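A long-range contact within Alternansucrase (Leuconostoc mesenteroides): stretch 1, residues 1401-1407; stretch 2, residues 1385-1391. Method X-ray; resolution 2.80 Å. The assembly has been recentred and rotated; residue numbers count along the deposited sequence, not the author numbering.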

# COMPACT_ATOMS: atom_id res chain seq x y z
N HIS A 1401 7.66 -35.17 5.44
CA HIS A 1401 6.98 -34.94 4.16
C HIS A 1401 5.65 -35.67 4.17
O HIS A 1401 5.56 -36.81 4.65
CB HIS A 1401 7.82 -35.41 2.97
CG HIS A 1401 7.07 -35.37 1.67
ND1 HIS A 1401 6.55 -36.49 1.05
CD2 HIS A 1401 6.72 -34.32 0.88
CE1 HIS A 1401 5.93 -36.13 -0.06
NE2 HIS A 1401 6.02 -34.82 -0.19
N LEU A 1402 4.65 -35.01 3.63
CA LEU A 1402 3.35 -35.60 3.49
C LEU A 1402 3.03 -35.76 2.01
O LEU A 1402 3.06 -34.79 1.23
CB LEU A 1402 2.30 -34.77 4.22
CG LEU A 1402 2.68 -34.56 5.68
CD1 LEU A 1402 2.06 -33.29 6.23
CD2 LEU A 1402 2.30 -35.80 6.48
N ASN A 1403 2.75 -37.01 1.65
CA ASN A 1403 2.42 -37.40 0.27
C ASN A 1403 1.11 -36.73 -0.15
O ASN A 1403 0.51 -35.99 0.64
CB ASN A 1403 2.33 -38.92 0.18
CG ASN A 1403 3.71 -39.58 0.17
OD1 ASN A 1403 4.70 -38.98 -0.23
ND2 ASN A 1403 3.77 -40.83 0.63
N VAL A 1404 0.70 -36.98 -1.39
CA VAL A 1404 -0.56 -36.44 -1.91
C VAL A 1404 -1.73 -37.10 -1.18
O VAL A 1404 -2.66 -36.44 -0.76
CB VAL A 1404 -0.72 -36.65 -3.44
CG1 VAL A 1404 -1.93 -35.87 -3.95
CG2 VAL A 1404 0.56 -36.24 -4.18
N ASP A 1405 -1.65 -38.41 -1.00
CA ASP A 1405 -2.71 -39.15 -0.31
C ASP A 1405 -2.75 -38.89 1.21
O ASP A 1405 -3.55 -39.50 1.92
CB ASP A 1405 -2.58 -40.67 -0.60
CG ASP A 1405 -1.28 -41.27 -0.07
OD1 ASP A 1405 -0.49 -40.56 0.58
OD2 ASP A 1405 -1.03 -42.47 -0.33
N GLY A 1406 -1.87 -38.02 1.70
CA GLY A 1406 -1.85 -37.62 3.11
C GLY A 1406 -0.76 -38.32 3.94
O GLY A 1406 -0.33 -37.79 4.98
N THR A 1407 -0.26 -39.47 3.48
CA THR A 1407 0.65 -40.27 4.30
C THR A 1407 1.98 -39.55 4.46
O THR A 1407 2.37 -38.74 3.63
CB THR A 1407 0.91 -41.67 3.72
OG1 THR A 1407 1.40 -41.56 2.39
CG2 THR A 1407 -0.37 -42.48 3.73
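Stretch 2, residues 1385-1391: KMVRDKY

Stretch 2 runs antiparallel to stretch 1. The two pair as strands at one end, where Lys-1390 and Tyr-1391 lie beside Leu-1402 and His-1401. After Leu-1402 stretch 1 turns into a loop, and Arg-1388 and Asp-1389 across from it are also loop, yet the chains stay in contact. Together they bury 509 Å², both sides summed. The register is set by His-1401 opposite Tyr-1391, with CA atoms 4.3 Å apart, and by Leu-1402 opposite Lys-1390, with CA atoms 5.5 Å apart. The first is a non-hydrogen-bonded pair, the second a hydrogen-bonded one.

His-1401 has the largest area covered by stretch 2, 74 Å². Its side chain lies on the same face of the sheet as that of Tyr-1391. The two rings meet obliquely, with centroids 4.7 Å apart and planes at 49°. His-1401 CD2 sits over one face of the Tyr-1391 ring, 3.8 Å from Tyr-1391 CE2. The same CD2 atom is 3.7 Å from Lys-1390 O.

Leu-1402 is covered almost as much, 72 Å², and is buried. Its backbone carries the ladder. Leu-1402 N donates to Lys-1390 O at 3.0 Å, and Lys-1390 N donates back to Leu-1402 O at 3.2 Å. The side chain lies on the other face of the sheet, shared with Lys-1390. It packs against Val-1387, with Leu-1402 CD1 3.9 Å from Val-1387 CB. This is an apolar contact beyond the paired strand residues.

Asp-1389 has a left-handed backbone, with phi/psi of 56/59. Asp-1389 N donates a hydrogen bond to Asn-1403 O at 2.8 Å. Val-1404 lies alongside, and its CA is 4.2 Å from Asp-1389 CB. Both of these side chains point away from the opposite stretch at their CA-to-CB bonds; even so, Val-1404 CG2 comes within 4.4 Å of Asp-1389 CG.

Arg-1388 starts sideways, but its end comes nearer to stretch 1. Arg-1388 NH1 makes a weak hydrogen bond to Val-1404 O, 2.6 Å away, with the carbonyl oxygen at the guanidinium edge. The distance is short, but the angle of 124° is poor.

Gly-1406 CA lies 4.2 Å from Met-1386 SD. An ideal CB on Gly-1406 would come within 2.9 Å of Met-1386 SD, a clash. The phi of Gly-1406, 101°, also favours glycine, since a CB would be jammed against the preceding carbonyl. Within stretch 1, Asn-1403 N donates a hydrogen bond to Thr-1407 O at 2.7 Å and helps close the turn.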

# COMPACT_ATOMS: atom_id res chain seq x y z
N LYS A 1385 -7.45 -29.77 10.23
CA LYS A 1385 -7.46 -30.31 8.84
C LYS A 1385 -6.22 -31.12 8.53
O LYS A 1385 -5.12 -30.79 8.97
CB LYS A 1385 -7.61 -29.19 7.81
CG LYS A 1385 -8.99 -28.61 7.72
CD LYS A 1385 -8.99 -27.26 6.99
CE LYS A 1385 -10.36 -26.60 7.10
NZ LYS A 1385 -10.31 -25.11 7.07
N MET A 1386 -6.39 -32.20 7.76
CA MET A 1386 -5.26 -32.99 7.28
C MET A 1386 -4.47 -32.15 6.29
O MET A 1386 -5.04 -31.36 5.54
CB MET A 1386 -5.76 -34.27 6.63
CG MET A 1386 -4.69 -35.25 6.16
SD MET A 1386 -5.39 -36.50 5.04
CE MET A 1386 -6.13 -37.62 6.25
N VAL A 1387 -3.16 -32.30 6.32
CA VAL A 1387 -2.27 -31.61 5.39
C VAL A 1387 -1.74 -32.61 4.37
O VAL A 1387 -1.38 -33.75 4.72
CB VAL A 1387 -1.08 -30.96 6.12
CG1 VAL A 1387 -0.28 -30.07 5.18
CG2 VAL A 1387 -1.57 -30.16 7.32
N ARG A 1388 -1.70 -32.17 3.11
CA ARG A 1388 -1.31 -33.01 1.97
C ARG A 1388 -0.25 -32.35 1.08
O ARG A 1388 -0.28 -31.11 0.89
CB ARG A 1388 -2.53 -33.28 1.10
CG ARG A 1388 -3.70 -34.00 1.75
CD ARG A 1388 -4.96 -33.76 0.91
NE ARG A 1388 -6.03 -34.71 1.20
CZ ARG A 1388 -6.08 -35.94 0.71
NH1 ARG A 1388 -5.13 -36.40 -0.08
NH2 ARG A 1388 -7.08 -36.74 1.05
N ASP A 1389 0.67 -33.16 0.56
CA ASP A 1389 1.61 -32.72 -0.49
C ASP A 1389 2.43 -31.51 -0.08
O ASP A 1389 2.37 -30.46 -0.74
CB ASP A 1389 0.82 -32.45 -1.78
CG ASP A 1389 1.72 -32.16 -3.00
OD1 ASP A 1389 2.91 -32.54 -3.01
OD2 ASP A 1389 1.19 -31.57 -3.96
N LYS A 1390 3.18 -31.64 1.00
CA LYS A 1390 4.18 -30.61 1.36
C LYS A 1390 5.13 -31.09 2.45
O LYS A 1390 4.87 -32.08 3.16
CB LYS A 1390 3.50 -29.27 1.72
CG LYS A 1390 3.18 -29.04 3.17
CD LYS A 1390 2.55 -27.67 3.38
CE LYS A 1390 2.65 -27.23 4.84
NZ LYS A 1390 1.84 -26.02 5.14
N TYR A 1391 6.25 -30.40 2.56
CA TYR A 1391 7.21 -30.68 3.61
C TYR A 1391 6.75 -29.84 4.80
O TYR A 1391 6.19 -28.74 4.64
CB TYR A 1391 8.65 -30.34 3.19
CG TYR A 1391 9.16 -31.17 2.03
CD1 TYR A 1391 10.05 -32.23 2.24
CD2 TYR A 1391 8.74 -30.91 0.71
CE1 TYR A 1391 10.51 -33.02 1.18
CE2 TYR A 1391 9.18 -31.69 -0.36
CZ TYR A 1391 10.07 -32.74 -0.12
OH TYR A 1391 10.53 -33.51 -1.17